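Local coordinates for chitin oligosaccharide binding protein NagB2 (Paenibacillus sp. FPU-7, PDB 7EHU) that binds the chitin oligosaccharides N,N'-diacetylchitobiose and N,N',N''-triacetylchitotriose and, as an extracellular solute-binding protein, probably hands them to an ABC importer, at residues V75-K80 against G99-N104. Residues are numbered along the deposited sequence; the frame is centred on the assembly and turned at random.
Sequences VNRDVK and GADTQN. With NAG (2-acetamido-2-deoxy-beta-D-glucopyranose), chain B.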
ATOM      1  N   VAL A  75      -2.333 -13.225   1.078  1.00 10.11           N
ATOM      2  CA  VAL A  75      -2.682 -14.505   0.476  1.00 10.24           C
ATOM      3  C   VAL A  75      -3.108 -14.297  -0.971  1.00  9.60           C
ATOM      4  O   VAL A  75      -2.666 -15.025  -1.867  1.00  9.65           O
ATOM      5  CB  VAL A  75      -3.784 -15.184   1.309  1.00 11.48           C
ATOM      6  CG1 VAL A  75      -4.290 -16.454   0.630  1.00 12.36           C
ATOM      7  CG2 VAL A  75      -3.288 -15.506   2.723  1.00 12.85           C
ATOM      8  N   ASN A  76      -3.928 -13.273  -1.241  1.00  9.38           N
ATOM      9  CA  ASN A  76      -4.368 -13.061  -2.616  1.00  8.62           C
ATOM     10  C   ASN A  76      -3.180 -12.722  -3.513  1.00  8.66           C
ATOM     11  O   ASN A  76      -2.978 -13.339  -4.561  1.00  8.81           O
ATOM     12  CB  ASN A  76      -5.396 -11.945  -2.712  1.00  9.59           C
ATOM     13  CG  ASN A  76      -5.868 -11.758  -4.112  1.00  8.85           C
ATOM     14  OD1 ASN A  76      -6.276 -12.727  -4.741  1.00  9.72           O
ATOM     15  ND2 ASN A  76      -5.737 -10.544  -4.656  1.00  9.15           N
ATOM     16  N   ARG A  77      -2.410 -11.694  -3.132  1.00  8.02           N
ATOM     17  CA  ARG A  77      -1.385 -11.189  -4.034  1.00  8.12           C
ATOM     18  C   ARG A  77      -0.282 -12.201  -4.260  1.00  8.24           C
ATOM     19  O   ARG A  77       0.196 -12.379  -5.387  1.00  9.38           O
ATOM     20  CB  ARG A  77      -0.784  -9.907  -3.476  1.00  8.61           C
ATOM     21  CG  ARG A  77       0.173  -9.200  -4.416  1.00  8.89           C
ATOM     22  CD  ARG A  77       0.772  -7.993  -3.799  1.00  8.49           C
ATOM     23  NE  ARG A  77       1.580  -7.289  -4.768  1.00  9.17           N
ATOM     24  CZ  ARG A  77       2.189  -6.132  -4.539  1.00  8.17           C
ATOM     25  NH1 ARG A  77       2.108  -5.597  -3.319  1.00  9.70           N
ATOM     26  NH2 ARG A  77       2.849  -5.503  -5.492  1.00  9.22           N
ATOM     27  N   ASP A  78       0.154 -12.849  -3.200  1.00  9.01           N
ATOM     28  CA  ASP A  78       1.392 -13.614  -3.219  1.00  9.46           C
ATOM     29  C   ASP A  78       1.180 -15.102  -3.395  1.00 11.06           C
ATOM     30  O   ASP A  78       2.144 -15.804  -3.713  1.00 14.01           O
ATOM     31  CB  ASP A  78       2.217 -13.330  -1.960  1.00  9.44           C
ATOM     32  CG  ASP A  78       2.557 -11.872  -1.819  1.00 10.98           C
ATOM     33  OD1 ASP A  78       2.776 -11.448  -0.687  1.00 13.38           O
ATOM     34  OD2 ASP A  78       2.639 -11.176  -2.851  1.00 11.38           O
ATOM     35  N   VAL A  79      -0.041 -15.592  -3.208  1.00 10.52           N
ATOM     36  CA  VAL A  79      -0.298 -17.028  -3.316  1.00 11.45           C
ATOM     37  C   VAL A  79      -1.423 -17.309  -4.309  1.00 10.58           C
ATOM     38  O   VAL A  79      -1.200 -17.954  -5.341  1.00 10.96           O
ATOM     39  CB  VAL A  79      -0.585 -17.652  -1.931  1.00 14.02           C
ATOM     40  CG1 VAL A  79      -0.821 -19.159  -2.046  1.00 16.51           C
ATOM     41  CG2 VAL A  79       0.556 -17.355  -0.950  1.00 16.53           C
ATOM     42  N   LYS A  80      -2.643 -16.857  -4.003  1.00  9.17           N
ATOM     43  CA  LYS A  80      -3.828 -17.324  -4.728  1.00  9.69           C
ATOM     44  C   LYS A  80      -3.886 -16.760  -6.146  1.00  9.35           C
ATOM     45  O   LYS A  80      -3.977 -17.519  -7.120  1.00  9.43           O
ATOM     46  CB  LYS A  80      -5.110 -17.019  -3.947  1.00 10.07           C
ATOM     47  CG  LYS A  80      -6.302 -17.831  -4.418  1.00 10.43           C
ATOM     48  CD  LYS A  80      -7.551 -17.565  -3.588  1.00 11.08           C
ATOM     49  CE  LYS A  80      -8.640 -18.573  -3.872  1.00 12.19           C
ATOM     50  NZ  LYS A  80      -9.888 -18.319  -3.098  1.00 13.09           N
ATOM     51  N   GLY A  99       2.594  -2.008 -11.629  1.00  8.63           N
ATOM     52  CA  GLY A  99       4.007  -2.296 -11.691  1.00  8.79           C
ATOM     53  C   GLY A  99       4.270  -3.743 -12.030  1.00  9.41           C
ATOM     54  O   GLY A  99       3.587  -4.313 -12.888  1.00  9.42           O
ATOM     55  N   ALA A 100       5.222  -4.346 -11.309  1.00  9.95           N
ATOM     56  CA  ALA A 100       5.700  -5.695 -11.618  1.00  9.84           C
ATOM     57  C   ALA A 100       4.565  -6.692 -11.813  1.00  8.92           C
ATOM     58  O   ALA A 100       4.580  -7.446 -12.780  1.00 10.16           O
ATOM     59  CB  ALA A 100       6.668  -6.189 -10.531  1.00 11.67           C
ATOM     60  N   ASP A 101       3.601  -6.751 -10.883  1.00  9.64           N
ATOM     61  CA  ASP A 101       2.548  -7.763 -10.996  1.00  8.66           C
ATOM     62  C   ASP A 101       1.780  -7.594 -12.305  1.00  9.14           C
ATOM     63  O   ASP A 101       1.542  -8.561 -13.039  1.00  9.69           O
ATOM     64  CB  ASP A 101       1.565  -7.665  -9.826  1.00  9.01           C
ATOM     65  CG  ASP A 101       2.133  -8.115  -8.503  1.00  9.88           C
ATOM     66  OD1 ASP A 101       3.281  -8.613  -8.400  1.00 11.32           O
ATOM     67  OD2 ASP A 101       1.414  -7.896  -7.505  1.00  9.74           O
ATOM     68  N   THR A 102       1.329  -6.368 -12.588  1.00  8.71           N
ATOM     69  CA  THR A 102       0.589  -6.094 -13.828  1.00  8.70           C
ATOM     70  C   THR A 102       1.444  -6.390 -15.048  1.00  9.32           C
ATOM     71  O   THR A 102       0.963  -6.961 -16.025  1.00  9.73           O
ATOM     72  CB  THR A 102       0.110  -4.627 -13.836  1.00  9.20           C
ATOM     73  OG1 THR A 102      -0.946  -4.455 -12.892  1.00  9.71           O
ATOM     74  CG2 THR A 102      -0.433  -4.219 -15.178  1.00 10.27           C
ATOM     75  N   GLN A 103       2.715  -5.995 -15.021  1.00  9.40           N
ATOM     76  CA  GLN A 103       3.583  -6.280 -16.154  1.00 10.26           C
ATOM     77  C   GLN A 103       3.681  -7.778 -16.393  1.00 10.31           C
ATOM     78  O   GLN A 103       3.609  -8.236 -17.535  1.00 10.94           O
ATOM     79  CB  GLN A 103       4.953  -5.687 -15.879  1.00 10.94           C
ATOM     80  CG  GLN A 103       4.960  -4.151 -15.945  1.00 12.79           C
ATOM     81  CD  GLN A 103       6.028  -3.526 -15.071  1.00 14.74           C
ATOM     82  OE1 GLN A 103       6.992  -4.182 -14.664  1.00 16.04           O
ATOM     83  NE2 GLN A 103       5.870  -2.246 -14.789  1.00 15.06           N
ATOM     84  N   ASN A 104       3.836  -8.561 -15.326  1.00 10.56           N
ATOM     85  CA  ASN A 104       3.937 -10.004 -15.487  1.00 10.70           C
ATOM     86  C   ASN A 104       2.664 -10.582 -16.088  1.00  9.46           C
ATOM     87  O   ASN A 104       2.715 -11.356 -17.043  1.00 10.72           O
ATOM     88  CB  ASN A 104       4.225 -10.655 -14.137  1.00 12.38           C
ATOM     89  CG  ASN A 104       5.639 -10.411 -13.657  1.00 17.21           C
ATOM     90  OD1 ASN A 104       6.464  -9.852 -14.375  1.00 19.85           O
ATOM     91  ND2 ASN A 104       5.930 -10.826 -12.431  1.00 20.52           N
TER
HETATM   92  C1  NAG B   3      -0.295  -2.573   0.196  1.00  8.40           C
HETATM   93  C2  NAG B   3       0.595  -3.736  -0.169  1.00  7.93           C
HETATM   94  C3  NAG B   3       2.054  -3.290  -0.261  1.00  7.72           C
HETATM   95  C4  NAG B   3       2.186  -2.106  -1.211  1.00  7.25           C
HETATM   96  C5  NAG B   3       1.228  -0.990  -0.804  1.00  7.50           C
HETATM   97  C6  NAG B   3       1.225   0.181  -1.764  1.00  7.98           C
HETATM   98  C7  NAG B   3      -0.068  -6.022   0.412  1.00 10.11           C
HETATM   99  C8  NAG B   3      -0.117  -7.069   1.491  1.00 10.75           C
HETATM  100  N2  NAG B   3       0.454  -4.844   0.761  1.00  7.92           N
HETATM  101  O3  NAG B   3       2.828  -4.396  -0.708  1.00  8.76           O
HETATM  102  O4  NAG B   3       3.503  -1.564  -1.200  1.00  8.29           O
HETATM  103  O5  NAG B   3      -0.108  -1.513  -0.738  1.00  7.91           O
HETATM  104  O6  NAG B   3       0.842  -0.210  -3.074  1.00  8.62           O
HETATM  105  O7  NAG B   3      -0.471  -6.240  -0.732  1.00 12.22           O
HETATM  106  O   HOH W   1       3.643  -5.151  -8.392  1.00  9.06           O
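Arg-77 and Asp-101 join helix 73-86 to the first turn of helix 100-107 by a single buried salt bridge, an example of a second-shell carboxylate positioning a sugar-binding arginine. Arg-77 NE donates to Asp-101 OD2 at 2.8 Å, with an N-H...O angle of 156°. The oxygen sits at the guanidinium edge, near its plane, and is met on its syn side, yet the two flat groups stand 86° apart, so the pairing is one-pronged. CG of Arg-77 lies anti to the backbone N (chi1 -173°), and the chain runs extended from there, carrying the guanidinium from helix 73-86 towards helix 100-107. At another edge position, NH1 comes within 3.0 Å of O3 of the N-acetylglucosamine. A water accepts from Asp-101 N at 3.0 Å and, weakly, from Arg-77 NH2. NH2 also forms a salt bridge with Asp-389, itself hydrogen-bonded to the sugar, and Phe-97 makes a cation-pi contact with Arg-77. A leucine in place of Arg-77 would probably leave the buried Asp-101 carboxylate without this counter-charge and deprive the sugar's O3 of a polar neighbour. The two carboxylates probably offset the positive charges of Arg-77 and nearby Lys-397, and fix the guanidinium's rotation with NH1 turned to O3.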